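Local coordinates for protein BolA (Coxiella burnetii, PDB 3TR3) that is of unknown function but, as a member of the BolA/IbaG family, is probably a stress-induced protein involved in cellular processes, at residues T16-S21 with R52-A57. Sequence-based numbering, arbitrary orientation.
Sequences TGLSES and RLVYNA
Leu18, the residue with which the chain leaves helix 7-17, sets its side chain against the last turn of helix 47-57, where Leu53, Val54 and Ala57 form the facing surface. Leu53 lies at the margin, its CB 4.5 Å from CD1 of Leu18. One residue on, Val54 offers a compact beta-branched side chain, whose CG2 stands 4.2 Å from CD2 of Leu18. It also touches Ile14, Phe42 and Leu71, so the loose Leu18 contact belongs to a larger apolar cluster. One turn beyond Leu53, Ala57 points its methyl group toward segment 16-21: CB lies 3.8 Å from the carbonyl carbon of Gly17 and 3.9 Å from CB of Leu18. Small residues suit this approach, because the CA atoms of Gly17 and Ala57 are just 4.4 Å apart. Leu18 has CG opposite the backbone N (chi1 -176°), which leaves CB against Ala57 and carries CD2 to Val54; its long apolar side chain suits a buried place between helix 47-57 and the residues Cys39 and Phe42. Its carbonyl oxygen closes a type II beta turn, accepting a hydrogen bond from Ser21 N; the short Ser21 hydroxyl reaches back as second donor, OG 2.7 Å from Leu18 O, on the same face of the carbonyl plane. This purely apolar packing joins helix 7-17, where its chain turns into strand 22-28, to the C-terminal turn of helix 47-57 in the alpha/beta BolA-like fold.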
loop_
_atom_site.group_PDB
_atom_site.type_symbol
_atom_site.label_atom_id
_atom_site.label_comp_id
_atom_site.label_asym_id
_atom_site.label_seq_id
_atom_site.Cartn_x
_atom_site.Cartn_y
_atom_site.Cartn_z
ATOM N N THR B 16 5.948 -2.941 11.712
ATOM C CA THR B 16 6.893 -3.460 12.671
ATOM C C THR B 16 6.381 -3.179 14.075
ATOM O O THR B 16 6.347 -4.069 14.891
ATOM C CB THR B 16 8.291 -2.833 12.468
ATOM O OG1 THR B 16 8.870 -3.378 11.278
ATOM C CG2 THR B 16 9.225 -3.128 13.639
ATOM N N GLY B 17 5.943 -1.950 14.321
ATOM C CA GLY B 17 5.511 -1.540 15.642
ATOM C C GLY B 17 4.136 -2.032 16.078
ATOM O O GLY B 17 3.871 -2.143 17.264
ATOM N N LEU B 18 3.255 -2.318 15.128
ATOM C CA LEU B 18 1.874 -2.633 15.451
ATOM C C LEU B 18 1.494 -4.009 14.898
ATOM O O LEU B 18 1.320 -4.158 13.699
ATOM C CB LEU B 18 0.960 -1.533 14.897
ATOM C CG LEU B 18 -0.521 -1.692 15.259
ATOM C CD1 LEU B 18 -0.665 -1.432 16.725
ATOM C CD2 LEU B 18 -1.439 -0.792 14.485
ATOM N N SER B 19 1.391 -5.026 15.763
ATOM C CA SER B 19 1.187 -6.417 15.299
ATOM C C SER B 19 -0.116 -6.611 14.567
ATOM O O SER B 19 -1.127 -5.996 14.912
ATOM C CB SER B 19 1.289 -7.441 16.427
ATOM O OG SER B 19 2.647 -7.564 16.796
ATOM N N GLU B 20 -0.069 -7.459 13.540
ATOM C CA GLU B 20 -1.244 -7.766 12.739
ATOM C C GLU B 20 -1.738 -6.561 11.924
ATOM O O GLU B 20 -2.857 -6.585 11.411
ATOM C CB GLU B 20 -2.391 -8.312 13.621
ATOM C CG GLU B 20 -1.988 -9.397 14.569
ATOM C CD GLU B 20 -1.355 -10.591 13.864
ATOM O OE1 GLU B 20 -1.870 -10.979 12.792
ATOM O OE2 GLU B 20 -0.349 -11.142 14.383
ATOM N N SER B 21 -0.929 -5.513 11.787
ATOM C CA SER B 21 -1.349 -4.424 10.898
ATOM C C SER B 21 -0.817 -4.587 9.462
ATOM O O SER B 21 0.264 -5.133 9.233
ATOM C CB SER B 21 -1.050 -3.015 11.465
ATOM O OG SER B 21 0.339 -2.780 11.616
ATOM N N ARG B 52 -3.893 6.973 17.760
ATOM C CA ARG B 52 -2.816 7.030 18.740
ATOM C C ARG B 52 -1.967 5.763 18.788
ATOM O O ARG B 52 -0.736 5.836 18.946
ATOM C CB ARG B 52 -3.351 7.392 20.118
ATOM C CG ARG B 52 -3.708 8.836 20.174
ATOM C CD ARG B 52 -4.487 9.147 21.402
ATOM N NE ARG B 52 -4.578 10.592 21.576
ATOM C CZ ARG B 52 -5.140 11.187 22.628
ATOM N NH1 ARG B 52 -5.674 10.455 23.610
ATOM N NH2 ARG B 52 -5.169 12.517 22.692
ATOM N N LEU B 53 -2.612 4.607 18.649
ATOM C CA LEU B 53 -1.853 3.358 18.598
ATOM C C LEU B 53 -0.813 3.400 17.453
ATOM O O LEU B 53 0.323 2.931 17.618
ATOM C CB LEU B 53 -2.779 2.162 18.434
ATOM C CG LEU B 53 -3.359 1.612 19.736
ATOM C CD1 LEU B 53 -4.322 0.426 19.479
ATOM C CD2 LEU B 53 -2.223 1.233 20.719
ATOM N N VAL B 54 -1.218 3.977 16.310
ATOM C CA VAL B 54 -0.375 4.045 15.142
ATOM C C VAL B 54 0.791 5.029 15.367
ATOM O O VAL B 54 1.955 4.683 15.118
ATOM C CB VAL B 54 -1.183 4.390 13.853
ATOM C CG1 VAL B 54 -0.227 4.681 12.713
ATOM C CG2 VAL B 54 -2.158 3.249 13.479
ATOM N N TYR B 55 0.486 6.225 15.879
ATOM C CA TYR B 55 1.530 7.196 16.193
ATOM C C TYR B 55 2.490 6.631 17.228
ATOM O O TYR B 55 3.682 6.917 17.200
ATOM C CB TYR B 55 0.942 8.488 16.738
ATOM C CG TYR B 55 0.053 9.229 15.780
ATOM C CD1 TYR B 55 0.361 9.269 14.425
ATOM C CD2 TYR B 55 -1.090 9.912 16.222
ATOM C CE1 TYR B 55 -0.446 9.943 13.523
ATOM C CE2 TYR B 55 -1.913 10.600 15.315
ATOM C CZ TYR B 55 -1.579 10.611 13.960
ATOM O OH TYR B 55 -2.344 11.295 13.009
ATOM N N ASN B 56 1.957 5.859 18.176
ATOM C CA ASN B 56 2.788 5.274 19.215
ATOM C C ASN B 56 3.693 4.156 18.671
ATOM O O ASN B 56 4.862 4.062 19.041
ATOM C CB ASN B 56 1.900 4.789 20.375
ATOM C CG ASN B 56 2.698 4.212 21.525
ATOM O OD1 ASN B 56 2.971 3.006 21.542
ATOM N ND2 ASN B 56 3.076 5.063 22.494
ATOM N N ALA B 57 3.130 3.309 17.807
ATOM C CA ALA B 57 3.887 2.335 17.036
ATOM C C ALA B 57 5.044 2.954 16.216
ATOM O O ALA B 57 6.018 2.277 15.961
ATOM C CB ALA B 57 2.945 1.540 16.109
#